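Local coordinates for Ice-binding protein (Flavobacteriaceae bacterium, PDB 5UYT) that probably binds the surface of ice crystals through its right-handed beta-helix domains, giving an Antarctic bacterium antifreeze activity, at residues 293-298 against 312-317; 342-347 against 365-370. All blocks are in the same frame, centred on the assembly; numbering follows the deposited sequence.

How the contacts relate
Contacts 1 and 2 lie in the same beta-helical domain, their centres about 12 Å apart, and they meet where A317 CB packs on A343 O at 3.8 Å. Strands 311-314 and 363-367 both flank strand 336-340 in a parallel ladder, which links the two contacts. Each is only partly buried. Contact 1 joins neighbouring strands and the loops that follow, burying 546 Å², with an apolar inner side of isoleucine, leucine, proline and tyrosine and a polar edge bridged by water. Contact 2, at 297 Å², sits where the chain turns from one face to the next. There main-chain atoms, glycines and small side chains do most of the touching, and a single direct hydrogen bond joins the segments.

Contact 1. Residues 293-298 against 312-317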
loop_
_atom_site.group_PDB
_atom_site.type_symbol
_atom_site.label_atom_id
_atom_site.label_comp_id
_atom_site.label_asym_id
_atom_site.label_seq_id
_atom_site.Cartn_x
_atom_site.Cartn_y
_atom_site.Cartn_z
ATOM N N ILE A 293 10.657 1.258 0.092
ATOM C CA ILE A 293 9.857 2.150 0.964
ATOM C C ILE A 293 10.008 1.641 2.374
ATOM O O ILE A 293 9.790 0.445 2.628
ATOM C CB ILE A 293 8.348 2.160 0.598
ATOM C CG1 ILE A 293 8.105 2.842 -0.773
ATOM C CG2 ILE A 293 7.496 2.820 1.714
ATOM C CD1 ILE A 293 6.700 2.584 -1.319
ATOM N N GLU A 294 10.389 2.533 3.291
ATOM C CA GLU A 294 10.411 2.140 4.709
ATOM C C GLU A 294 9.122 2.589 5.388
ATOM O O GLU A 294 8.739 3.775 5.301
ATOM C CB GLU A 294 11.621 2.699 5.476
ATOM C CG GLU A 294 11.612 2.284 6.964
ATOM C CD GLU A 294 12.787 2.827 7.773
ATOM O OE1 GLU A 294 13.690 3.481 7.185
ATOM O OE2 GLU A 294 12.802 2.622 9.009
ATOM N N LEU A 295 8.480 1.652 6.058
ATOM C CA LEU A 295 7.259 1.930 6.830
ATOM C C LEU A 295 7.748 2.298 8.206
ATOM O O LEU A 295 8.288 1.455 8.941
ATOM C CB LEU A 295 6.292 0.705 6.841
ATOM C CG LEU A 295 5.822 0.225 5.457
ATOM C CD1 LEU A 295 5.018 -1.050 5.510
ATOM C CD2 LEU A 295 5.012 1.304 4.713
ATOM N N LEU A 296 7.601 3.585 8.545
ATOM C CA LEU A 296 8.353 4.142 9.668
ATOM C C LEU A 296 7.849 3.809 11.075
ATOM O O LEU A 296 8.543 4.121 12.073
ATOM C CB LEU A 296 8.463 5.653 9.478
ATOM C CG LEU A 296 9.341 6.026 8.284
ATOM C CD1 LEU A 296 9.194 7.515 8.008
ATOM C CD2 LEU A 296 10.816 5.696 8.510
ATOM N N TYR A 297 6.674 3.168 11.162
ATOM C CA TYR A 297 6.023 2.914 12.469
ATOM C C TYR A 297 5.581 1.466 12.613
ATOM O O TYR A 297 4.396 1.175 12.493
ATOM C CB TYR A 297 4.872 3.932 12.750
ATOM C CG TYR A 297 5.370 5.333 12.541
ATOM C CD1 TYR A 297 5.243 5.965 11.294
ATOM C CD2 TYR A 297 6.062 5.996 13.548
ATOM C CE1 TYR A 297 5.767 7.248 11.074
ATOM C CE2 TYR A 297 6.589 7.264 13.335
ATOM C CZ TYR A 297 6.448 7.871 12.092
ATOM O OH TYR A 297 6.965 9.148 11.903
ATOM N N PRO A 298 6.553 0.551 12.873
ATOM C CA PRO A 298 6.203 -0.868 12.870
ATOM C C PRO A 298 5.257 -1.257 13.987
ATOM O O PRO A 298 4.501 -2.205 13.827
ATOM C CB PRO A 298 7.575 -1.563 12.990
ATOM C CG PRO A 298 8.529 -0.580 12.352
ATOM C CD PRO A 298 8.021 0.755 12.881
ATOM N N TYR A 312 9.327 -3.602 1.063
ATOM C CA TYR A 312 9.141 -2.689 2.208
ATOM C C TYR A 312 10.080 -3.077 3.318
ATOM O O TYR A 312 10.415 -4.261 3.460
ATOM C CB TYR A 312 7.714 -2.823 2.742
ATOM C CG TYR A 312 6.704 -2.259 1.781
ATOM C CD1 TYR A 312 6.471 -0.877 1.731
ATOM C CD2 TYR A 312 6.016 -3.089 0.878
ATOM C CE1 TYR A 312 5.551 -0.333 0.833
ATOM C CE2 TYR A 312 5.095 -2.552 -0.025
ATOM C CZ TYR A 312 4.868 -1.175 -0.038
ATOM O OH TYR A 312 3.977 -0.588 -0.926
ATOM N N LEU A 313 10.468 -2.095 4.126
ATOM C CA LEU A 313 11.211 -2.347 5.371
ATOM C C LEU A 313 10.396 -1.843 6.571
ATOM O O LEU A 313 9.954 -0.680 6.607
ATOM C CB LEU A 313 12.577 -1.627 5.367
ATOM C CG LEU A 313 13.355 -1.714 6.693
ATOM C CD1 LEU A 313 13.786 -3.138 7.055
ATOM C CD2 LEU A 313 14.548 -0.759 6.642
ATOM N N LEU A 314 10.175 -2.731 7.532
ATOM C CA LEU A 314 9.731 -2.323 8.861
ATOM C C LEU A 314 10.951 -2.523 9.769
ATOM O O LEU A 314 11.313 -3.668 10.049
ATOM C CB LEU A 314 8.548 -3.193 9.306
ATOM C CG LEU A 314 7.244 -2.899 8.539
ATOM C CD1 LEU A 314 6.487 -4.198 8.348
ATOM C CD2 LEU A 314 6.376 -1.910 9.315
ATOM N N ASN A 315 11.576 -1.427 10.223
ATOM C CA ASN A 315 12.914 -1.521 10.839
ATOM C C ASN A 315 12.919 -1.776 12.373
ATOM O O ASN A 315 13.840 -1.328 13.077
ATOM C CB ASN A 315 13.779 -0.303 10.480
ATOM C CG ASN A 315 15.276 -0.596 10.636
ATOM O OD1 ASN A 315 15.724 -1.729 10.396
ATOM N ND2 ASN A 315 16.040 0.394 11.064
ATOM N N ALA A 316 11.903 -2.496 12.865
ATOM C CA ALA A 316 11.743 -2.796 14.303
ATOM C C ALA A 316 10.778 -3.942 14.440
ATOM O O ALA A 316 10.146 -4.339 13.457
ATOM C CB ALA A 316 11.180 -1.567 15.059
ATOM N N ALA A 317 10.642 -4.463 15.661
ATOM C CA ALA A 317 9.568 -5.419 15.953
ATOM C C ALA A 317 8.252 -4.845 15.431
ATOM O O ALA A 317 7.974 -3.634 15.613
ATOM C CB ALA A 317 9.473 -5.640 17.454
HETATM O O HOH W 1 10.787 1.264 10.095
#
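I293 and the ring of Y312 lie side by side on the inner face, with I293 CB 3.7 Å from Y312 CD1. L295 CG approaches the same ring obliquely, and L295 CB reaches L314 CD2 at 3.6 Å. P298 extends this apolar patch, its CG 3.9 Å from A316 CB. Trimming Y312 to an alanine would probably open a gap beside I293 and L295 and deprive D47, whose carboxylate bonds the phenol oxygen, of that partner. Parallel backbone bonding backs the patch: L313 N donates to I293 O (3.0 Å, 157°), and L295 N donates to L313 O (2.8 Å). On the other face E294, its CG anti to the backbone N (chi1 179°), runs beside L313. E294 OE2 receives a hydrogen bond from a water at 2.7 Å. That water also donates to L295 O and accepts from N315 N at 2.8 Å, while N315 OD1 turns to N341. The pairing thus passes from direct bonds to a solvent bridge: past L313 the two chains part, and water takes the place of the next rung between L295 O and N315 N. The I293-Y312 and L295-L314 contacts stack one beta-helix coil on the next on the buried side; the water lies beside E294 and N315.

Contact 2. Residues 342-347 against 365-370; sequences GALSTT and WKVDGA
V367 CG1 sits against the backbone at G342 O (3.3 Å) and beside the L344 side chain, 4.0 Å from L344 CB. Its placement follows from chi1: CG1 is anti to the backbone N (-178°). The one direct hydrogen bond between the segments runs from L344 N to A370 O, 2.9 Å long and nearly straight at 166°. The same carbonyl oxygen lies 3.3 Å from A343 CA in a CA-H...O contact, so A370 O meets two successive residues of the other segment. A343 CB and A370 CB pack more loosely, 4.3 Å apart, whereas G342 CA comes to 3.3 Å from D368 O.

G369 allows this close approach, since a CB there would lie 2.9 Å from both A343 N and G342 C. At G342 the constraint is local, a CB being jammed against the preceding carbonyl oxygen. D368 centres an inverse gamma turn, closed by a weak bond from G369 N to V367 O, which swings the chain out of strand 363-367 and brings A370 O to L344.

Further out, the touching residues are held from several sides. V367 packs on I340 of the neighbouring strand 336-340, and the D368 side chain touches N341 and Y283 of helix 270-288. L344 lies on T318 of the preceding coil and is backbone-bonded to D372.

The Gly-Ala step of one coil therefore stacks on the Gly-Ala step of the next at a corner of the beta-helix, where the missing side chain at G369 and the L344 N to A370 O bond probably do more than apolar packing to set how closely the coils approach.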
loop_
_atom_site.group_PDB
_atom_site.type_symbol
_atom_site.label_atom_id
_atom_site.label_comp_id
_atom_site.label_asym_id
_atom_site.label_seq_id
_atom_site.Cartn_x
_atom_site.Cartn_y
_atom_site.Cartn_z
ATOM N N GLY A 342 13.126 -7.497 13.255
ATOM C CA GLY A 342 12.737 -7.831 14.626
ATOM C C GLY A 342 11.625 -8.871 14.571
ATOM O O GLY A 342 11.342 -9.416 13.508
ATOM N N ALA A 343 10.970 -9.118 15.705
ATOM C CA ALA A 343 9.894 -10.107 15.788
ATOM C C ALA A 343 8.599 -9.586 15.160
ATOM O O ALA A 343 8.387 -8.359 15.066
ATOM C CB ALA A 343 9.625 -10.472 17.243
ATOM N N LEU A 344 7.753 -10.514 14.737
ATOM C CA LEU A 344 6.421 -10.184 14.229
ATOM C C LEU A 344 5.375 -10.774 15.178
ATOM O O LEU A 344 5.451 -11.962 15.514
ATOM C CB LEU A 344 6.201 -10.780 12.820
ATOM C CG LEU A 344 4.753 -10.708 12.315
ATOM C CD1 LEU A 344 4.264 -9.245 12.221
ATOM C CD2 LEU A 344 4.586 -11.443 10.972
ATOM N N SER A 345 4.415 -9.956 15.613
ATOM C CA SER A 345 3.289 -10.464 16.411
ATOM C C SER A 345 2.031 -9.813 15.855
ATOM O O SER A 345 2.119 -8.897 15.033
ATOM C CB SER A 345 3.463 -10.132 17.906
ATOM O OG SER A 345 3.491 -8.713 18.112
ATOM N N THR A 346 0.861 -10.283 16.286
ATOM C CA THR A 346 -0.401 -9.741 15.747
ATOM C C THR A 346 -1.432 -9.627 16.852
ATOM O O THR A 346 -1.303 -10.261 17.916
ATOM C CB THR A 346 -1.013 -10.591 14.587
ATOM O OG1 THR A 346 -1.718 -11.731 15.101
ATOM C CG2 THR A 346 0.065 -11.105 13.577
ATOM N N THR A 347 -2.490 -8.888 16.557
ATOM C CA THR A 347 -3.699 -8.948 17.383
ATOM C C THR A 347 -4.522 -10.195 17.027
ATOM O O THR A 347 -4.342 -10.794 15.942
ATOM C CB THR A 347 -4.568 -7.706 17.180
ATOM O OG1 THR A 347 -4.948 -7.588 15.821
ATOM C CG2 THR A 347 -3.778 -6.415 17.606
ATOM N N TRP A 365 7.413 -12.577 3.441
ATOM C CA TRP A 365 7.700 -11.830 4.656
ATOM C C TRP A 365 9.032 -12.358 5.165
ATOM O O TRP A 365 9.162 -13.569 5.428
ATOM C CB TRP A 365 6.649 -12.139 5.726
ATOM C CG TRP A 365 5.216 -11.844 5.329
ATOM C CD1 TRP A 365 4.408 -12.606 4.515
ATOM C CD2 TRP A 365 4.429 -10.739 5.765
ATOM N NE1 TRP A 365 3.166 -12.017 4.413
ATOM C CE2 TRP A 365 3.155 -10.869 5.170
ATOM C CE3 TRP A 365 4.692 -9.618 6.581
ATOM C CZ2 TRP A 365 2.130 -9.930 5.373
ATOM C CZ3 TRP A 365 3.661 -8.693 6.803
ATOM C CH2 TRP A 365 2.385 -8.868 6.211
ATOM N N LYS A 366 10.021 -11.472 5.298
ATOM C CA LYS A 366 11.313 -11.860 5.849
ATOM C C LYS A 366 11.350 -11.349 7.284
ATOM O O LYS A 366 11.399 -10.124 7.467
ATOM C CB LYS A 366 12.405 -11.182 5.012
ATOM C CG LYS A 366 13.862 -11.606 5.297
ATOM C CD LYS A 366 14.478 -10.914 6.514
ATOM C CE LYS A 366 14.399 -9.387 6.497
ATOM N NZ LYS A 366 14.820 -8.818 7.817
ATOM N N VAL A 367 11.321 -12.239 8.285
ATOM C CA VAL A 367 11.221 -11.778 9.680
ATOM C C VAL A 367 12.493 -12.152 10.469
ATOM O O VAL A 367 12.808 -13.328 10.679
ATOM C CB VAL A 367 9.969 -12.391 10.378
ATOM C CG1 VAL A 367 9.891 -11.851 11.809
ATOM C CG2 VAL A 367 8.705 -12.065 9.552
ATOM N N ASP A 368 13.252 -11.137 10.870
ATOM C CA ASP A 368 14.485 -11.397 11.601
ATOM C C ASP A 368 14.174 -11.449 13.095
ATOM O O ASP A 368 14.508 -10.534 13.863
ATOM C CB ASP A 368 15.557 -10.341 11.300
ATOM C CG ASP A 368 16.881 -10.665 11.937
ATOM O OD1 ASP A 368 17.140 -11.844 12.266
ATOM O OD2 ASP A 368 17.711 -9.731 12.109
ATOM N N GLY A 369 13.501 -12.531 13.481
ATOM C CA GLY A 369 13.102 -12.747 14.855
ATOM C C GLY A 369 11.960 -13.743 14.963
ATOM O O GLY A 369 11.638 -14.459 14.006
ATOM N N ALA A 370 11.357 -13.797 16.150
ATOM C CA ALA A 370 10.202 -14.689 16.403
ATOM C C ALA A 370 8.976 -14.278 15.592
ATOM O O ALA A 370 8.854 -13.118 15.143
ATOM C CB ALA A 370 9.873 -14.683 17.901
#